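Local coordinates for protein phenolic acid decarboxylase (Sedimentibacter hydroxybenzoicus, PDB 7AE5) that catalyses the reversible, oxygen-sensitive, non-oxidative decarboxylation of 4-hydroxybenzoate and 3,4-dihydroxybenzoate, using prenylated FMN and manganese, at residues V189-E197 against H264-V272; M321-Y330 against A342-G350. One frame throughout, in Å; residues are numbered along the deposited sequence.

In the fold
The two contacts follow one another along the chain and share no helix or strand. Contact 1 lies on the branched antiparallel sheet of the Rift-related domain, which belongs to the FMN-binding clan; there helix 188-196 meets the loop that joins strands 259-265 and 271-273. Contact 2 lies in the C-terminal domain, where helix 323-336 packs on strand 340-347 at the margin of a mixed sheet. Their centres are 34 Å apart and their nearest atoms about 20 Å, so they do not touch. Contact 1 is at the interface with the ShdD chain, whereas contact 2 is buried within the C-terminal domain, with M321 near residues predicted to serve the cofactor and catalysis.

Contact 1: residues V189-E197 against H264-V272; sequences VQLEKAEAE and HIIPRVRTV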
# COMPACT_ATOMS: atom_id res chain seq x y z
N VAL C 189 -9.72 6.89 44.45
CA VAL C 189 -9.37 7.86 45.48
C VAL C 189 -9.91 7.44 46.83
O VAL C 189 -9.30 7.74 47.87
CB VAL C 189 -9.87 9.26 45.08
CG1 VAL C 189 -8.99 9.84 43.98
CG2 VAL C 189 -11.32 9.21 44.64
N GLN C 190 -11.05 6.75 46.86
CA GLN C 190 -11.56 6.21 48.12
C GLN C 190 -10.56 5.24 48.73
O GLN C 190 -10.42 5.16 49.96
CB GLN C 190 -12.91 5.53 47.89
N LEU C 191 -9.84 4.49 47.89
CA LEU C 191 -8.86 3.53 48.38
C LEU C 191 -7.54 4.20 48.75
O LEU C 191 -6.91 3.81 49.74
CB LEU C 191 -8.61 2.45 47.34
CG LEU C 191 -8.92 1.03 47.81
CD1 LEU C 191 -8.45 0.04 46.77
CD2 LEU C 191 -8.28 0.74 49.15
N GLU C 192 -7.10 5.20 47.97
CA GLU C 192 -5.89 5.92 48.32
C GLU C 192 -6.04 6.59 49.68
O GLU C 192 -5.14 6.50 50.53
CB GLU C 192 -5.54 6.95 47.25
CG GLU C 192 -4.17 7.62 47.44
CD GLU C 192 -4.11 8.69 48.53
OE1 GLU C 192 -2.99 9.07 48.93
OE2 GLU C 192 -5.18 9.21 48.93
N LYS C 193 -7.18 7.24 49.91
CA LYS C 193 -7.42 7.86 51.21
C LYS C 193 -7.46 6.81 52.31
O LYS C 193 -6.83 6.97 53.36
CB LYS C 193 -8.72 8.67 51.18
N ALA C 194 -8.18 5.71 52.06
CA ALA C 194 -8.31 4.66 53.07
C ALA C 194 -6.96 4.07 53.44
O ALA C 194 -6.64 3.92 54.62
CB ALA C 194 -9.25 3.57 52.55
N GLU C 195 -6.14 3.75 52.44
CA GLU C 195 -4.84 3.15 52.70
C GLU C 195 -3.81 4.16 53.18
O GLU C 195 -2.81 3.76 53.79
CB GLU C 195 -4.33 2.42 51.46
CG GLU C 195 -5.20 1.24 51.04
CD GLU C 195 -4.61 0.45 49.89
OE1 GLU C 195 -4.48 1.02 48.79
OE2 GLU C 195 -4.28 -0.74 50.09
N ALA C 196 -4.02 5.45 52.93
CA ALA C 196 -3.10 6.46 53.44
C ALA C 196 -3.24 6.62 54.94
O ALA C 196 -2.24 6.80 55.65
CB ALA C 196 -3.32 7.79 52.73
N GLU C 197 -4.47 6.58 55.45
CA GLU C 197 -4.73 6.66 56.88
C GLU C 197 -5.04 5.30 57.50
O GLU C 197 -5.49 5.24 58.65
CB GLU C 197 -5.86 7.64 57.17
CG GLU C 197 -7.12 7.41 56.35
CD GLU C 197 -8.10 8.56 56.44
OE1 GLU C 197 -9.21 8.44 55.89
OE2 GLU C 197 -7.76 9.59 57.06
N HIS C 264 -14.58 -5.82 53.81
CA HIS C 264 -13.83 -4.60 53.57
C HIS C 264 -12.49 -4.92 52.92
O HIS C 264 -11.89 -5.97 53.19
CB HIS C 264 -13.59 -3.82 54.86
CG HIS C 264 -12.74 -4.54 55.86
ND1 HIS C 264 -13.28 -5.26 56.91
CD2 HIS C 264 -11.40 -4.66 55.97
CE1 HIS C 264 -12.30 -5.79 57.62
NE2 HIS C 264 -11.15 -5.44 57.08
N ILE C 265 -12.03 -4.01 52.07
CA ILE C 265 -10.66 -4.07 51.57
C ILE C 265 -9.70 -3.80 52.72
O ILE C 265 -9.85 -2.81 53.45
CB ILE C 265 -10.45 -3.08 50.42
CG1 ILE C 265 -11.59 -3.20 49.40
CG2 ILE C 265 -9.10 -3.31 49.76
CD1 ILE C 265 -11.27 -2.58 48.05
N ILE C 266 -8.72 -4.68 52.88
CA ILE C 266 -7.73 -4.54 53.95
C ILE C 266 -6.67 -3.54 53.50
O ILE C 266 -5.99 -3.78 52.49
CB ILE C 266 -7.12 -5.90 54.32
CG1 ILE C 266 -8.20 -6.98 54.31
CG2 ILE C 266 -6.45 -5.83 55.68
CD1 ILE C 266 -7.68 -8.38 54.53
N PRO C 267 -6.50 -2.42 54.20
CA PRO C 267 -5.59 -1.38 53.71
C PRO C 267 -4.14 -1.82 53.72
O PRO C 267 -3.70 -2.56 54.61
CB PRO C 267 -5.82 -0.22 54.69
CG PRO C 267 -6.39 -0.86 55.92
CD PRO C 267 -7.20 -2.02 55.43
N ARG C 268 -3.40 -1.37 52.70
CA ARG C 268 -1.95 -1.57 52.60
C ARG C 268 -1.57 -3.04 52.54
O ARG C 268 -0.52 -3.44 53.06
CB ARG C 268 -1.21 -0.87 53.75
CG ARG C 268 -1.74 0.51 54.08
CD ARG C 268 -0.85 1.21 55.09
NE ARG C 268 0.47 1.51 54.55
CZ ARG C 268 0.71 2.45 53.64
NH1 ARG C 268 -0.26 3.20 53.14
NH2 ARG C 268 1.96 2.63 53.22
N VAL C 269 -2.39 -3.87 51.90
CA VAL C 269 -2.13 -5.29 51.76
C VAL C 269 -2.15 -5.64 50.28
O VAL C 269 -3.13 -5.33 49.58
CB VAL C 269 -3.14 -6.15 52.53
CG1 VAL C 269 -2.98 -7.62 52.18
CG2 VAL C 269 -2.97 -5.94 54.03
N ARG C 270 -1.08 -6.27 49.80
CA ARG C 270 -0.97 -6.71 48.42
C ARG C 270 -0.45 -8.13 48.41
O ARG C 270 0.62 -8.41 48.96
CB ARG C 270 -0.04 -5.79 47.62
CG ARG C 270 -0.48 -4.33 47.61
CD ARG C 270 -1.78 -4.14 46.85
NE ARG C 270 -2.05 -2.73 46.61
CZ ARG C 270 -2.71 -1.94 47.44
NH1 ARG C 270 -3.21 -2.40 48.57
NH2 ARG C 270 -2.86 -0.65 47.14
N THR C 271 -1.22 -9.04 47.80
CA THR C 271 -0.85 -10.45 47.74
C THR C 271 -1.08 -10.96 46.32
O THR C 271 -1.85 -10.39 45.55
CB THR C 271 -1.65 -11.29 48.74
OG1 THR C 271 -3.05 -11.15 48.47
CG2 THR C 271 -1.36 -10.86 50.17
N VAL C 272 -0.40 -12.06 46.01
CA VAL C 272 -0.42 -12.64 44.67
C VAL C 272 -1.82 -13.10 44.30
O VAL C 272 -2.34 -14.06 44.87
CB VAL C 272 0.58 -13.80 44.56
CG1 VAL C 272 0.73 -14.24 43.11
CG2 VAL C 272 1.93 -13.40 45.14
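I265 of strand 259-265 meets L191 of the helix: its CD1 lies 4.1 Å from CD1 of L191, the two side chains crossing at about a right angle. This apolar pair sits on the sheet of the Rift-related domain, and the I265 side chain is about 5 Å from that of M184, a predicted prenylated-FMN residue. The chain then enters a type II turn from I266 to V269. P267 lays CB 4.0 Å from CG of E195, flanking the start of that acidic side chain. R268 answers twice. Its backbone N donates to E195 OE2 (2.8 Å), reaching the anti side of the oxygen from 28° out of the carboxylate plane. R268 NH1 binds E195 O at 2.7 Å, from above the carbonyl plane, and also donates to the P64 carbonyl of the ShdD chain. R270 arrives from the opposite direction to E195, their flat groups only 13° from coplanar. R270 NH2 meets the syn lone pair of E195 OE1 at 2.9 Å, and R270 NH1 completes the two-pronged salt bridge to E195 OE2. R270 NH1 also donates to V269 O (3.1 Å), which helps fix the guanidinium, while R270 NE binds P61 O of the ShdD chain. With both oxygens engaged and OE2 bound twice, the buried E195 carboxylate is probably kept ionised, and the same arginines tie this helix-to-loop joint to the partner protein.

Contact 2: residues M321-Y330 against A342-G350; sequences MALNTSVPLY and AVNAMYTHG
At S326 the hydroxyl stands anti to the carbonyl carbon and beside the backbone N (chi1 -45°), which carries OG up to the strand at A345. There S326 OG accepts the A345 N-H at 3.0 Å while donating back to A322 O, one turn earlier in the chain, at 2.8 Å. A second torsion governs the neighbouring ring contact: M321 runs nearly straight through chi2 and then bends at chi3 (57°), swinging its methyl over one face of H349. M321 CE lies 3.7 Å from the centroid of the H349 ring, a CH-pi contact displaced toward the rim. T325 approaches the same ring from its edge, T325 OG1 being 3.6 Å from H349 CD2, and this hydroxyl donates to M321 O. The H349 ring also meets the rings of H377, Y381 and F279. Replacing S326 with an alanine removes OG, which would probably leave the buried A345 N-H without this acceptor and the helix without its hydrogen bond to the strand.

Topologically this is an alpha-beta hairpin: a short turn joins helix 323-336 to strand 340-347, an outermost strand, within this chain, of the mixed sheet in the C-terminal domain. Over 323-330 and 342-347 the axes run roughly antiparallel, at 147°, and approach to 6.4 Å. Apolar side chains pack on both flanks of the S326 bond. Toward the start of the helix, A322 CB packs 3.7 Å from M346 CG, and L323 lies alongside M346, pointing the same way; W71 of helix 71-77 covers this group. Further along, L329 CD1 rests 3.7 Å from A345 CB. Beyond it, V343 CG2 sits against the CA and CB of Y330, whose ring meets that of F90 of helix 86-96 edge-to-face.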
# COMPACT_ATOMS: atom_id res chain seq x y z
N MET C 321 -21.44 -9.48 27.86
CA MET C 321 -20.85 -8.26 27.31
C MET C 321 -21.30 -7.98 25.89
O MET C 321 -20.73 -7.10 25.23
CB MET C 321 -19.32 -8.35 27.35
CG MET C 321 -18.73 -8.69 28.71
SD MET C 321 -17.05 -9.32 28.58
CE MET C 321 -16.25 -7.98 27.71
N ALA C 322 -22.32 -8.69 25.39
CA ALA C 322 -22.66 -8.62 23.97
C ALA C 322 -23.47 -7.37 23.64
O ALA C 322 -22.96 -6.44 23.01
CB ALA C 322 -23.41 -9.89 23.56
N LEU C 323 -24.73 -7.34 24.06
CA LEU C 323 -25.63 -6.26 23.67
C LEU C 323 -25.51 -5.03 24.56
O LEU C 323 -25.84 -3.93 24.12
CB LEU C 323 -27.08 -6.76 23.67
CG LEU C 323 -27.38 -7.88 22.67
CD1 LEU C 323 -28.88 -8.08 22.53
CD2 LEU C 323 -26.75 -7.57 21.32
N ASN C 324 -25.06 -5.19 25.81
CA ASN C 324 -24.83 -4.03 26.66
C ASN C 324 -23.63 -3.22 26.21
O ASN C 324 -23.47 -2.07 26.64
CB ASN C 324 -24.65 -4.46 28.12
CG ASN C 324 -23.79 -5.70 28.26
OD1 ASN C 324 -23.73 -6.54 27.35
ND2 ASN C 324 -23.12 -5.83 29.40
N THR C 325 -22.77 -3.79 25.36
CA THR C 325 -21.74 -3.01 24.69
C THR C 325 -22.29 -2.34 23.44
O THR C 325 -21.92 -1.21 23.12
CB THR C 325 -20.55 -3.91 24.33
OG1 THR C 325 -20.04 -4.53 25.51
CG2 THR C 325 -19.45 -3.10 23.65
N SER C 326 -23.21 -3.02 22.74
CA SER C 326 -23.65 -2.56 21.43
C SER C 326 -24.68 -1.44 21.52
O SER C 326 -24.68 -0.53 20.68
CB SER C 326 -24.23 -3.74 20.64
OG SER C 326 -23.40 -4.88 20.74
N VAL C 327 -25.57 -1.49 22.51
CA VAL C 327 -26.62 -0.47 22.62
C VAL C 327 -26.04 0.93 22.86
O VAL C 327 -26.49 1.88 22.19
CB VAL C 327 -27.65 -0.87 23.68
CG1 VAL C 327 -28.58 0.29 24.00
CG2 VAL C 327 -28.45 -2.08 23.21
N PRO C 328 -25.08 1.14 23.77
CA PRO C 328 -24.52 2.49 23.92
C PRO C 328 -23.86 3.00 22.65
O PRO C 328 -24.05 4.17 22.29
CB PRO C 328 -23.52 2.34 25.07
CG PRO C 328 -24.01 1.17 25.84
CD PRO C 328 -24.55 0.23 24.81
N LEU C 329 -23.08 2.16 21.96
CA LEU C 329 -22.44 2.60 20.72
C LEU C 329 -23.49 2.95 19.67
O LEU C 329 -23.32 3.92 18.92
CB LEU C 329 -21.50 1.52 20.20
CG LEU C 329 -20.21 1.29 21.00
CD1 LEU C 329 -19.48 0.06 20.49
CD2 LEU C 329 -19.32 2.52 20.92
N TYR C 330 -24.56 2.17 19.59
CA TYR C 330 -25.64 2.47 18.65
C TYR C 330 -26.26 3.83 18.95
O TYR C 330 -26.55 4.60 18.03
CB TYR C 330 -26.70 1.37 18.70
CG TYR C 330 -28.01 1.74 18.04
CD1 TYR C 330 -28.15 1.70 16.66
CD2 TYR C 330 -29.11 2.11 18.81
CE1 TYR C 330 -29.35 2.04 16.06
CE2 TYR C 330 -30.31 2.44 18.21
CZ TYR C 330 -30.43 2.41 16.84
OH TYR C 330 -31.62 2.74 16.25
N ALA C 342 -28.50 -0.58 13.14
CA ALA C 342 -28.12 -1.40 14.28
C ALA C 342 -26.60 -1.48 14.36
O ALA C 342 -25.90 -1.33 13.35
CB ALA C 342 -28.71 -2.81 14.19
N VAL C 343 -26.10 -1.71 15.57
CA VAL C 343 -24.67 -1.90 15.83
C VAL C 343 -24.49 -3.23 16.53
O VAL C 343 -25.10 -3.47 17.59
CB VAL C 343 -24.09 -0.75 16.66
CG1 VAL C 343 -22.64 -1.05 17.03
CG2 VAL C 343 -24.18 0.56 15.91
N ASN C 344 -23.67 -4.10 15.95
CA ASN C 344 -23.30 -5.38 16.54
C ASN C 344 -21.85 -5.27 16.98
O ASN C 344 -20.93 -5.43 16.17
CB ASN C 344 -23.51 -6.52 15.53
CG ASN C 344 -22.93 -7.85 16.00
OD1 ASN C 344 -22.48 -7.99 17.13
ND2 ASN C 344 -22.96 -8.84 15.11
N ALA C 345 -21.64 -4.99 18.27
CA ALA C 345 -20.31 -4.84 18.85
C ALA C 345 -20.04 -5.92 19.89
O ALA C 345 -19.48 -5.66 20.96
CB ALA C 345 -20.15 -3.45 19.48
N MET C 346 -20.43 -7.16 19.58
CA MET C 346 -20.45 -8.25 20.54
C MET C 346 -19.16 -9.05 20.63
O MET C 346 -19.10 -10.02 21.39
CB MET C 346 -21.59 -9.22 20.20
CG MET C 346 -22.97 -8.61 20.13
SD MET C 346 -24.24 -9.87 19.84
CE MET C 346 -23.30 -11.10 18.92
N TYR C 347 -18.12 -8.68 19.89
CA TYR C 347 -16.99 -9.56 19.66
C TYR C 347 -15.75 -9.02 20.37
O TYR C 347 -15.16 -8.02 19.93
CB TYR C 347 -16.77 -9.74 18.16
CG TYR C 347 -18.03 -10.21 17.49
CD1 TYR C 347 -18.63 -11.41 17.86
CD2 TYR C 347 -18.65 -9.45 16.51
CE1 TYR C 347 -19.80 -11.84 17.26
CE2 TYR C 347 -19.82 -9.87 15.90
CZ TYR C 347 -20.39 -11.07 16.28
OH TYR C 347 -21.55 -11.49 15.68
N THR C 348 -15.36 -9.70 21.45
CA THR C 348 -14.20 -9.34 22.26
C THR C 348 -14.30 -7.89 22.74
O THR C 348 -13.44 -7.05 22.45
CB THR C 348 -12.90 -9.60 21.50
OG1 THR C 348 -13.03 -10.78 20.71
CG2 THR C 348 -11.74 -9.78 22.48
N HIS C 349 -15.38 -7.62 23.47
CA HIS C 349 -15.66 -6.29 24.01
C HIS C 349 -15.59 -5.21 22.93
O HIS C 349 -15.02 -4.14 23.13
CB HIS C 349 -14.73 -5.94 25.17
CG HIS C 349 -15.34 -5.04 26.19
ND1 HIS C 349 -14.70 -4.68 27.36
CD2 HIS C 349 -16.55 -4.43 26.23
CE1 HIS C 349 -15.48 -3.89 28.06
NE2 HIS C 349 -16.61 -3.72 27.40
N GLY C 350 -16.17 -5.51 21.77
CA GLY C 350 -16.28 -4.51 20.73
C GLY C 350 -15.04 -4.28 19.90
O GLY C 350 -14.96 -3.27 19.20